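Local coordinates for protein salicylaldehyde dehydrogenase NahF (PDB 4JZ6) that probably oxidises salicylaldehyde to salicylate, using NAD+ and water, as an aldehyde dehydrogenase of the naphthalene degradation pathway, at residues Glu101-Glu106 with Leu112-Asn117; Gly331-Cys334 with Asp338-Ile341; Ser161-Asn166 with Ala196-Ile201; His119-Val124 with Leu171-Ile176. One frame throughout, in Å; residues are numbered along the deposited sequence.

Interaction 1 comes first along the chain and closes the tight connection between helix 96-107 and helix 111-130. The same second helix continues straight into 119-124, which reaches across to 171-176 in interaction 4, enclosing the strands between them. Interaction 3 starts inside that loop, at the end of strand 159-162, and runs out to helix 195-208, so interactions 3 and 4 cross in the chain; they also touch where Ser161 meets Ala175. Interaction 1 joins interaction 3 through Glu106, hydrogen-bonded to Ala196 and Thr197. Interaction 2, far later, closes a short loop between helix 311-327 and helix 349-362; its Cys334 packs on Ala104 and Met105, its Pro333 on Ala104.

Interaction 1 (Glu101-Glu106 with Leu112-Asn117); sequences EVMAME and LWAGFN. With NK (salicylaldehyde), chain B.
Met103 and Ala114 mark the nearest pass of two successive helices, their CA atoms 6.2 Å apart, with the short axes approaching to 9.2 Å at 129° between chain directions. The turn between helix 96-107 and helix 111-130 thus sets them at a wide angle, well short of antiparallel. Met103 starts with CG beside its backbone N (chi1 -81°), extends through chi2 and bends at chi3, which carries the methyl CE onto the second helix. There CE sits 3.6 Å from Ala114 CA, and it also lies 3.9 Å from Trp113 CD1 at an oblique approach to the indole. Met103 CE meets Asn117 ND2 as well, at 3.7 Å, the two side chains running across each other at a slant. Asn117 is held independently of the methionine: ND2 donates to Trp113 O one turn back (3.1 Å, N-H...O 163°) and hangs over a face of the indole toward its rim, while OD1 accepts from the backbone of Ala169 and Val170. The indole then runs on to the ligand, CZ2 lying 3.5 Å from OAF of salicylaldehyde, which sits at the ring edge. With an alanine here in place of Trp113, Asn166 O would probably lose its NE1 donor and a gap would open between Met103 CE and the salicylaldehyde. Between the two segments the contact is apolar packing without a hydrogen bond, the backbone bond of Met103 with Ala109 lying in the turn; Asn117 holds its own helix through ND2 and ties it through OD1 to the start of helix 170-181.

Interaction 2 (Gly331-Cys334 with Asp338-Ile341); sequences GDPC and DCII
The irregular loop joining helix 311-327 to helix 349-362 doubles back on itself where Gly331 meets Cys339 and Ile341. One backbone hydrogen bond ties the two arms: Gly331 N donates to Ile341 O at 3.2 Å and nearly straight, 169° at the hydrogen. The thiol of Cys339 fills the inside of the bend. With SG set beside its own backbone N (chi1 -59°), the sulphur settles against the peptide link that follows Gly331, 3.4 Å from Gly331 C and 3.5 Å from Asp332 N. Gly331 has no side chain, and a beta carbon built on it would run into this sulphur. Beyond the peptide, Pro333 adds an apolar touch, its CD 4.2 Å from Cys339 CB. The arm 331-334 is shaped by an Asx turn: Asp332 OD1 accepts from Cys334 N at 3.1 Å, the donor standing well above the carboxylate plane, and this folds the chain over at Pro333. The other carboxylate oxygen, OD2, has a weak hydrogen bond to His41. Pro343 covers both Asp332 and Pro333 from the outgoing chain. The arm 338-341 is anchored by backbone hydrogen bonds of Ile340 and Ile341 with Ser329 at the start of the loop. Ile340 turns away from the bend to pack on Phe500 of the second subunit, while Ile341 carries its side chain to Pro400.

Interaction 3 (Ser161-Asn166 with Ala196-Ile201); sequences SIVPWN and ATHALI
His198 is the side chain that carries this contact, pushing its ring from helix 195-208 at the chain that leaves strand 159-162. Its tight side is the imidazole edge: CE1 comes to 3.1 Å from Pro164 O, and that oxygen lies in the ring plane, off the edge at CE1, and does not sit over a flat face. Val163 packs beside it. With CG1 anti to its backbone N (chi1 -180°), Val163 points this methyl at the ring, 3.9 Å from His198 NE2, the two groups meeting aslant; Val163 O stays farther off, 3.8 Å from His198 CE1. The rotation of the imidazole is further set by ND1, which accepts a hydrogen bond from Ser191 N. Past Pro164 the contact loosens. The proline ring turns away from the helix, and Trp165 leads its indole away from 196-201, to an edge-to-face meeting with Phe193. Asn166, which lines the salicylaldehyde pocket, is by family likeness probably the oxyanion-hole asparagine; it bonds through ND2 to Gln299 O. In the Rossmann-like sheet this exit lies between its parallel neighbours 186-189 and 240-244, and the crossover helix 170-181 touches Val163 and Pro164 through Leu171, while Phe188 of strand 186-189 touches both Val163 and Ile201 of helix 195-208.

Interaction 4 (His119-Val124 with Leu171-Ile176); sequences HASANV and LAARAI. With EDO (1,2-ethanediol), chain G.
Beside Val124, which packs on Ala173 and Arg174, the carbonyl oxygen of Ala120 is gripped twice: Val124 N donates to Ala120 O at 2.9 Å within the helix, and O2 of a bound ethanediol donates to it at 3.1 Å. The diol, probably from the crystallisation liquor, also binds Asn123 OD1 through O1. Here helix 111-130 runs beside helix 170-181, the beta-alpha-beta crossover helix of the Rossmann-like domain, the short segments inclined by only 7° with axes 8.6 Å apart. Small residues allow this: Ser121 CB and Ala173 CB touch at 3.7 Å. The hydroxyl of Ser121 needs nothing from the partner helix, since OG is bonded to Asn117 O one turn earlier. Farther along, Val124 straddles the seam. Its CG1, anti to the backbone N (chi1 170°), lies 3.7 Å from Arg174 CA, while CG2 turns to the diol, 3.5 Å from O2. A glycine at Val124 is likely to open a gap over the backbone of Ala173 and Arg174, with no valine methyl left to fill this end of the seam. Arg174 touches Val124 only near its root; the far end leaves the seam, and the side chain comes within about 4 Å both of the side chain of Glu267, predicted to be an active-site residue, and of a salicylaldehyde. There Leu171 CD2 rests 3.2 Å above one face of the Arg174 guanidinium, displaced toward its rim.

Interaction 1 (Glu101-Glu106 with Leu112-Asn117)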
loop_
_atom_site.group_PDB
_atom_site.type_symbol
_atom_site.label_atom_id
_atom_site.label_comp_id
_atom_site.label_asym_id
_atom_site.label_seq_id
_atom_site.Cartn_x
_atom_site.Cartn_y
_atom_site.Cartn_z
ATOM N N GLU A 101 0.113 18.928 31.355
ATOM C CA GLU A 101 1.333 19.258 32.080
ATOM C C GLU A 101 2.577 18.669 31.422
ATOM O O GLU A 101 3.591 19.355 31.261
ATOM C CB GLU A 101 1.228 18.771 33.524
ATOM C CG GLU A 101 2.416 19.135 34.394
ATOM C CD GLU A 101 2.455 18.332 35.672
ATOM O OE1 GLU A 101 1.423 17.718 36.020
ATOM O OE2 GLU A 101 3.521 18.303 36.325
ATOM N N VAL A 102 2.496 17.399 31.043
ATOM C CA VAL A 102 3.649 16.709 30.490
ATOM C C VAL A 102 3.988 17.214 29.093
ATOM O O VAL A 102 5.155 17.464 28.780
ATOM C CB VAL A 102 3.432 15.185 30.473
ATOM C CG1 VAL A 102 4.494 14.497 29.633
ATOM C CG2 VAL A 102 3.436 14.642 31.898
ATOM N N MET A 103 2.961 17.377 28.264
ATOM C CA MET A 103 3.147 17.880 26.906
ATOM C C MET A 103 3.717 19.299 26.908
ATOM O O MET A 103 4.496 19.666 26.021
ATOM C CB MET A 103 1.834 17.819 26.117
ATOM C CG MET A 103 1.530 16.443 25.552
ATOM S SD MET A 103 0.099 16.415 24.444
ATOM C CE MET A 103 0.478 17.766 23.324
ATOM N N ALA A 104 3.341 20.090 27.909
ATOM C CA ALA A 104 3.888 21.431 28.043
ATOM C C ALA A 104 5.383 21.363 28.345
ATOM O O ALA A 104 6.168 22.159 27.830
ATOM C CB ALA A 104 3.154 22.209 29.122
ATOM N N MET A 105 5.777 20.398 29.170
ATOM C CA MET A 105 7.174 20.275 29.571
ATOM C C MET A 105 8.032 19.699 28.450
ATOM O O MET A 105 9.130 20.188 28.179
ATOM C CB MET A 105 7.304 19.405 30.825
ATOM C CG MET A 105 6.674 20.012 32.069
ATOM S SD MET A 105 6.585 18.852 33.451
ATOM C CE MET A 105 8.327 18.570 33.791
ATOM N N GLU A 106 7.522 18.661 27.796
ATOM C CA GLU A 106 8.325 17.915 26.834
ATOM C C GLU A 106 8.413 18.554 25.458
ATOM O O GLU A 106 9.490 18.603 24.868
ATOM C CB GLU A 106 7.819 16.478 26.696
ATOM C CG GLU A 106 7.995 15.640 27.940
ATOM C CD GLU A 106 7.902 14.164 27.645
ATOM O OE1 GLU A 106 6.928 13.744 26.981
ATOM O OE2 GLU A 106 8.816 13.424 28.069
ATOM N N LEU A 112 -4.011 24.634 24.871
ATOM C CA LEU A 112 -4.899 24.480 23.730
ATOM C C LEU A 112 -4.567 23.197 22.965
ATOM O O LEU A 112 -5.429 22.338 22.785
ATOM C CB LEU A 112 -4.794 25.694 22.803
ATOM C CG LEU A 112 -5.570 25.627 21.485
ATOM C CD1 LEU A 112 -7.074 25.586 21.730
ATOM C CD2 LEU A 112 -5.210 26.794 20.593
ATOM N N TRP A 113 -3.311 23.071 22.542
ATOM C CA TRP A 113 -2.857 21.952 21.714
ATOM C C TRP A 113 -2.828 20.645 22.498
ATOM O O TRP A 113 -3.149 19.578 21.964
ATOM C CB TRP A 113 -1.471 22.265 21.129
ATOM C CG TRP A 113 -0.831 21.165 20.313
ATOM C CD1 TRP A 113 0.326 20.493 20.602
ATOM C CD2 TRP A 113 -1.302 20.626 19.068
ATOM N NE1 TRP A 113 0.599 19.567 19.621
ATOM C CE2 TRP A 113 -0.384 19.631 18.669
ATOM C CE3 TRP A 113 -2.413 20.882 18.258
ATOM C CZ2 TRP A 113 -0.547 18.896 17.491
ATOM C CZ3 TRP A 113 -2.572 20.149 17.086
ATOM C CH2 TRP A 113 -1.644 19.173 16.714
ATOM N N ALA A 114 -2.443 20.733 23.766
ATOM C CA ALA A 114 -2.412 19.556 24.625
ATOM C C ALA A 114 -3.824 19.036 24.837
ATOM O O ALA A 114 -4.102 17.854 24.630
ATOM C CB ALA A 114 -1.760 19.885 25.958
ATOM N N GLY A 115 -4.711 19.936 25.248
ATOM C CA GLY A 115 -6.097 19.593 25.494
ATOM C C GLY A 115 -6.746 18.992 24.267
ATOM O O GLY A 115 -7.482 18.010 24.368
ATOM N N PHE A 116 -6.466 19.573 23.106
ATOM C CA PHE A 116 -6.975 19.025 21.856
ATOM C C PHE A 116 -6.444 17.615 21.605
ATOM O O PHE A 116 -7.190 16.734 21.167
ATOM C CB PHE A 116 -6.629 19.918 20.666
ATOM C CG PHE A 116 -6.864 19.254 19.345
ATOM C CD1 PHE A 116 -5.813 18.670 18.650
ATOM C CD2 PHE A 116 -8.144 19.182 18.807
ATOM C CE1 PHE A 116 -6.032 18.037 17.427
ATOM C CE2 PHE A 116 -8.372 18.554 17.581
ATOM C CZ PHE A 116 -7.313 17.982 16.890
ATOM N N ASN A 117 -5.154 17.416 21.870
ATOM C CA ASN A 117 -4.520 16.117 21.662
ATOM C C ASN A 117 -5.217 15.029 22.451
ATOM O O ASN A 117 -5.403 13.915 21.968
ATOM C CB ASN A 117 -3.038 16.162 22.033
ATOM C CG ASN A 117 -2.136 16.167 20.818
ATOM O OD1 ASN A 117 -1.800 15.111 20.269
ATOM N ND2 ASN A 117 -1.744 17.357 20.383
HETATM O OAH NK B . 0.599 16.832 11.144
HETATM C CAD NK B . 0.625 16.181 12.170
HETATM C CAA NK B . -0.691 15.839 12.750
HETATM C CAC NK B . -1.700 15.259 11.982
HETATM C CAG NK B . -2.921 14.961 12.578
HETATM C CAI NK B . -3.142 15.250 13.911
HETATM C CAE NK B . -2.145 15.832 14.671
HETATM C CAB NK B . -0.913 16.131 14.090
HETATM O OAF NK B . 0.110 16.709 14.802
#

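Interaction 2 (Gly331-Cys334 with Asp338-Ile341)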
loop_
_atom_site.group_PDB
_atom_site.type_symbol
_atom_site.label_atom_id
_atom_site.label_comp_id
_atom_site.label_asym_id
_atom_site.label_seq_id
_atom_site.Cartn_x
_atom_site.Cartn_y
_atom_site.Cartn_z
ATOM N N GLY A 331 5.697 32.704 24.132
ATOM C CA GLY A 331 6.140 32.331 25.463
ATOM C C GLY A 331 6.292 30.839 25.670
ATOM O O GLY A 331 6.215 30.065 24.718
ATOM N N ASP A 332 6.511 30.432 26.918
ATOM C CA ASP A 332 6.694 29.021 27.232
ATOM C C ASP A 332 5.519 28.487 28.045
ATOM O O ASP A 332 5.355 28.853 29.210
ATOM C CB ASP A 332 8.004 28.810 27.993
ATOM C CG ASP A 332 8.428 27.351 28.039
ATOM O OD1 ASP A 332 7.551 26.465 27.907
ATOM O OD2 ASP A 332 9.643 27.092 28.207
ATOM N N PRO A 333 4.705 27.605 27.434
ATOM C CA PRO A 333 3.513 27.051 28.088
ATOM C C PRO A 333 3.792 26.339 29.412
ATOM O O PRO A 333 2.888 26.271 30.247
ATOM C CB PRO A 333 2.949 26.067 27.048
ATOM C CG PRO A 333 4.017 25.890 26.017
ATOM C CD PRO A 333 4.821 27.156 26.034
ATOM N N CYS A 334 5.005 25.831 29.618
ATOM C CA CYS A 334 5.329 25.204 30.898
ATOM C C CYS A 334 5.586 26.252 31.988
ATOM O O CYS A 334 5.626 25.928 33.177
ATOM C CB CYS A 334 6.508 24.226 30.770
ATOM S SG CYS A 334 8.164 24.973 30.714
ATOM N N ASP A 338 -1.637 30.849 27.816
ATOM C CA ASP A 338 -2.054 31.688 26.689
ATOM C C ASP A 338 -0.973 31.906 25.632
ATOM O O ASP A 338 -1.060 32.823 24.820
ATOM C CB ASP A 338 -2.587 33.035 27.188
ATOM C CG ASP A 338 -3.906 32.900 27.917
ATOM O OD1 ASP A 338 -4.009 33.421 29.048
ATOM O OD2 ASP A 338 -4.838 32.278 27.355
ATOM N N CYS A 339 0.048 31.061 25.645
ATOM C CA CYS A 339 1.066 31.119 24.616
ATOM C C CYS A 339 0.513 30.517 23.333
ATOM O O CYS A 339 0.053 29.377 23.322
ATOM C CB CYS A 339 2.314 30.357 25.056
ATOM S SG CYS A 339 3.026 30.982 26.569
ATOM N N ILE A 340 0.542 31.290 22.255
ATOM C CA ILE A 340 0.184 30.755 20.951
ATOM C C ILE A 340 1.444 30.174 20.327
ATOM O O ILE A 340 1.445 29.052 19.815
ATOM C CB ILE A 340 -0.427 31.831 20.034
ATOM C CG1 ILE A 340 -1.592 32.530 20.740
ATOM C CG2 ILE A 340 -0.864 31.220 18.708
ATOM C CD1 ILE A 340 -2.676 31.590 21.206
ATOM N N ILE A 341 2.526 30.938 20.398
ATOM C CA ILE A 341 3.808 30.500 19.861
ATOM C C ILE A 341 4.732 30.017 20.980
ATOM O O ILE A 341 5.466 30.805 21.579
ATOM C CB ILE A 341 4.515 31.633 19.078
ATOM C CG1 ILE A 341 3.515 32.406 18.211
ATOM C CG2 ILE A 341 5.657 31.070 18.236
ATOM C CD1 ILE A 341 3.001 31.633 17.034
#

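Interaction 3 (Ser161-Asn166 with Ala196-Ile201)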
loop_
_atom_site.group_PDB
_atom_site.type_symbol
_atom_site.label_atom_id
_atom_site.label_comp_id
_atom_site.label_asym_id
_atom_site.label_seq_id
_atom_site.Cartn_x
_atom_site.Cartn_y
_atom_site.Cartn_z
ATOM N N SER A 161 4.444 0.272 14.927
ATOM C CA SER A 161 3.940 1.645 14.883
ATOM C C SER A 161 4.992 2.638 15.361
ATOM O O SER A 161 5.330 2.671 16.547
ATOM C CB SER A 161 2.689 1.795 15.752
ATOM O OG SER A 161 1.636 0.971 15.290
ATOM N N ILE A 162 5.501 3.452 14.440
ATOM C CA ILE A 162 6.487 4.464 14.795
ATOM C C ILE A 162 5.842 5.850 14.834
ATOM O O ILE A 162 5.236 6.292 13.857
ATOM C CB ILE A 162 7.683 4.423 13.843
ATOM C CG1 ILE A 162 8.390 3.070 13.976
ATOM C CG2 ILE A 162 8.649 5.558 14.146
ATOM C CD1 ILE A 162 9.495 2.835 12.951
ATOM N N VAL A 163 5.967 6.519 15.978
ATOM C CA VAL A 163 5.201 7.731 16.257
ATOM C C VAL A 163 6.095 8.892 16.670
ATOM O O VAL A 163 6.947 8.729 17.542
ATOM C CB VAL A 163 4.192 7.475 17.387
ATOM C CG1 VAL A 163 3.380 8.726 17.680
ATOM C CG2 VAL A 163 3.285 6.323 17.017
ATOM N N PRO A 164 5.901 10.072 16.044
ATOM C CA PRO A 164 6.709 11.261 16.333
ATOM C C PRO A 164 6.203 12.009 17.567
ATOM O O PRO A 164 5.426 11.451 18.343
ATOM C CB PRO A 164 6.505 12.116 15.087
ATOM C CG PRO A 164 5.111 11.804 14.685
ATOM C CD PRO A 164 4.919 10.337 14.975
ATOM N N TRP A 165 6.619 13.265 17.719
ATOM C CA TRP A 165 6.446 14.009 18.965
ATOM C C TRP A 165 5.436 15.164 18.885
ATOM O O TRP A 165 5.046 15.713 19.915
ATOM C CB TRP A 165 7.802 14.578 19.375
ATOM C CG TRP A 165 8.429 15.286 18.225
ATOM C CD1 TRP A 165 9.286 14.755 17.304
ATOM C CD2 TRP A 165 8.201 16.643 17.830
ATOM N NE1 TRP A 165 9.622 15.705 16.369
ATOM C CE2 TRP A 165 8.969 16.872 16.668
ATOM C CE3 TRP A 165 7.437 17.691 18.350
ATOM C CZ2 TRP A 165 8.988 18.106 16.021
ATOM C CZ3 TRP A 165 7.454 18.915 17.703
ATOM C CH2 TRP A 165 8.226 19.113 16.554
ATOM N N ASN A 166 5.023 15.546 17.678
ATOM C CA ASN A 166 4.234 16.771 17.504
ATOM C C ASN A 166 2.746 16.642 17.835
ATOM O O ASN A 166 2.233 17.351 18.704
ATOM C CB ASN A 166 4.443 17.364 16.108
ATOM C CG ASN A 166 4.147 16.375 15.010
ATOM O OD1 ASN A 166 4.212 15.164 15.223
ATOM N ND2 ASN A 166 3.816 16.880 13.822
ATOM N N ALA A 196 7.805 10.833 28.127
ATOM C CA ALA A 196 6.860 10.801 29.239
ATOM C C ALA A 196 5.424 10.720 28.735
ATOM O O ALA A 196 4.594 10.012 29.307
ATOM C CB ALA A 196 7.040 12.008 30.140
ATOM N N THR A 197 5.139 11.444 27.660
ATOM C CA THR A 197 3.800 11.464 27.090
ATOM C C THR A 197 3.427 10.118 26.483
ATOM O O THR A 197 2.312 9.629 26.661
ATOM C CB THR A 197 3.681 12.527 26.000
ATOM O OG1 THR A 197 4.395 13.698 26.399
ATOM C CG2 THR A 197 2.223 12.877 25.766
ATOM N N HIS A 198 4.370 9.527 25.759
ATOM C CA HIS A 198 4.143 8.235 25.123
ATOM C C HIS A 198 4.080 7.094 26.141
ATOM O O HIS A 198 3.357 6.115 25.952
ATOM C CB HIS A 198 5.214 7.979 24.067
ATOM C CG HIS A 198 5.050 8.819 22.844
ATOM N ND1 HIS A 198 6.036 8.957 21.892
ATOM C CD2 HIS A 198 4.000 9.560 22.408
ATOM C CE1 HIS A 198 5.606 9.747 20.925
ATOM N NE2 HIS A 198 4.373 10.126 21.214
ATOM N N ALA A 199 4.835 7.218 27.224
ATOM C CA ALA A 199 4.720 6.249 28.299
ATOM C C ALA A 199 3.336 6.394 28.928
ATOM O O ALA A 199 2.673 5.400 29.232
ATOM C CB ALA A 199 5.804 6.461 29.325
ATOM N N LEU A 200 2.899 7.642 29.099
ATOM C CA LEU A 200 1.599 7.921 29.696
ATOM C C LEU A 200 0.446 7.330 28.890
ATOM O O LEU A 200 -0.441 6.680 29.449
ATOM C CB LEU A 200 1.388 9.425 29.884
ATOM C CG LEU A 200 0.081 9.766 30.612
ATOM C CD1 LEU A 200 0.015 9.040 31.947
ATOM C CD2 LEU A 200 -0.080 11.264 30.802
ATOM N N ILE A 201 0.453 7.556 27.580
ATOM C CA ILE A 201 -0.612 7.028 26.740
ATOM C C ILE A 201 -0.611 5.509 26.839
ATOM O O ILE A 201 -1.666 4.883 26.904
ATOM C CB ILE A 201 -0.520 7.527 25.260
ATOM C CG1 ILE A 201 -1.762 7.114 24.472
ATOM C CG2 ILE A 201 0.720 7.006 24.567
ATOM C CD1 ILE A 201 -1.841 7.723 23.099
#

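Interaction 4 (His119-Val124 with Leu171-Ile176)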
loop_
_atom_site.group_PDB
_atom_site.type_symbol
_atom_site.label_atom_id
_atom_site.label_comp_id
_atom_site.label_asym_id
_atom_site.label_seq_id
_atom_site.Cartn_x
_atom_site.Cartn_y
_atom_site.Cartn_z
ATOM N N HIS A 119 -8.498 15.108 23.699
ATOM C CA HIS A 119 -9.818 14.934 23.090
ATOM C C HIS A 119 -9.729 14.073 21.835
ATOM O O HIS A 119 -10.471 13.100 21.686
ATOM C CB HIS A 119 -10.438 16.287 22.739
ATOM C CG HIS A 119 -10.885 17.074 23.931
ATOM N ND1 HIS A 119 -11.432 16.488 25.052
ATOM C CD2 HIS A 119 -10.860 18.408 24.176
ATOM C CE1 HIS A 119 -11.723 17.425 25.937
ATOM N NE2 HIS A 119 -11.388 18.597 25.433
ATOM N N ALA A 120 -8.800 14.435 20.953
ATOM C CA ALA A 120 -8.585 13.727 19.692
ATOM C C ALA A 120 -8.174 12.280 19.906
ATOM O O ALA A 120 -8.636 11.390 19.193
ATOM C CB ALA A 120 -7.552 14.449 18.844
ATOM N N SER A 121 -7.301 12.052 20.884
ATOM C CA SER A 121 -6.872 10.699 21.225
ATOM C C SER A 121 -8.033 9.848 21.725
ATOM O O SER A 121 -8.220 8.711 21.279
ATOM C CB SER A 121 -5.770 10.731 22.280
ATOM O OG SER A 121 -4.625 11.396 21.789
ATOM N N ALA A 122 -8.806 10.403 22.655
ATOM C CA ALA A 122 -9.950 9.701 23.216
ATOM C C ALA A 122 -10.950 9.400 22.111
ATOM O O ALA A 122 -11.529 8.311 22.058
ATOM C CB ALA A 122 -10.599 10.524 24.311
ATOM N N ASN A 123 -11.141 10.360 21.215
ATOM C CA ASN A 123 -12.092 10.166 20.135
ATOM C C ASN A 123 -11.638 9.102 19.134
ATOM O O ASN A 123 -12.454 8.335 18.631
ATOM C CB ASN A 123 -12.428 11.480 19.435
ATOM C CG ASN A 123 -13.692 11.376 18.609
ATOM O OD1 ASN A 123 -13.642 11.171 17.396
ATOM N ND2 ASN A 123 -14.839 11.484 19.270
ATOM N N VAL A 124 -10.338 9.050 18.854
ATOM C CA VAL A 124 -9.796 7.999 18.000
ATOM C C VAL A 124 -10.138 6.634 18.582
ATOM O O VAL A 124 -10.656 5.765 17.878
ATOM C CB VAL A 124 -8.262 8.099 17.845
ATOM C CG1 VAL A 124 -7.721 6.860 17.162
ATOM C CG2 VAL A 124 -7.889 9.325 17.049
ATOM N N LEU A 171 -1.293 11.058 17.579
ATOM C CA LEU A 171 -0.527 10.273 16.613
ATOM C C LEU A 171 -0.165 8.895 17.164
ATOM O O LEU A 171 -0.067 7.916 16.424
ATOM C CB LEU A 171 0.726 11.028 16.170
ATOM C CG LEU A 171 0.444 12.332 15.422
ATOM C CD1 LEU A 171 1.723 12.906 14.833
ATOM C CD2 LEU A 171 -0.593 12.104 14.349
ATOM N N ALA A 172 0.039 8.823 18.470
ATOM C CA ALA A 172 0.220 7.540 19.122
ATOM C C ALA A 172 -1.107 6.794 19.135
ATOM O O ALA A 172 -1.175 5.625 18.751
ATOM C CB ALA A 172 0.746 7.728 20.552
ATOM N N ALA A 173 -2.157 7.485 19.576
ATOM C CA ALA A 173 -3.485 6.892 19.720
ATOM C C ALA A 173 -3.947 6.208 18.444
ATOM O O ALA A 173 -4.364 5.050 18.468
ATOM C CB ALA A 173 -4.486 7.948 20.138
ATOM N N ARG A 174 -3.854 6.932 17.334
ATOM C CA ARG A 174 -4.224 6.411 16.027
ATOM C C ARG A 174 -3.423 5.141 15.697
ATOM O O ARG A 174 -3.968 4.183 15.146
ATOM C CB ARG A 174 -4.049 7.503 14.953
ATOM C CG ARG A 174 -2.858 7.307 14.018
ATOM C CD ARG A 174 -2.007 8.550 13.821
ATOM N NE ARG A 174 -2.500 9.445 12.779
ATOM C CZ ARG A 174 -1.721 10.058 11.888
ATOM N NH1 ARG A 174 -0.405 9.866 11.887
ATOM N NH2 ARG A 174 -2.258 10.869 10.991
ATOM N N ALA A 175 -2.143 5.121 16.074
ATOM C CA ALA A 175 -1.254 4.016 15.726
ATOM C C ALA A 175 -1.399 2.833 16.684
ATOM O O ALA A 175 -0.692 1.828 16.563
ATOM C CB ALA A 175 0.187 4.494 15.682
ATOM N N ILE A 176 -2.317 2.954 17.635
ATOM C CA ILE A 176 -2.588 1.878 18.578
ATOM C C ILE A 176 -4.038 1.437 18.457
ATOM O O ILE A 176 -4.320 0.265 18.202
ATOM C CB ILE A 176 -2.323 2.328 20.028
ATOM C CG1 ILE A 176 -0.857 2.734 20.190
ATOM C CG2 ILE A 176 -2.703 1.233 21.014
ATOM C CD1 ILE A 176 -0.529 3.332 21.533
HETATM C C1 EDO G . -11.157 13.613 15.721
HETATM O O1 EDO G . -12.579 13.420 15.663
HETATM C C2 EDO G . -10.497 12.456 16.466
HETATM O O2 EDO G . -9.071 12.592 16.423
#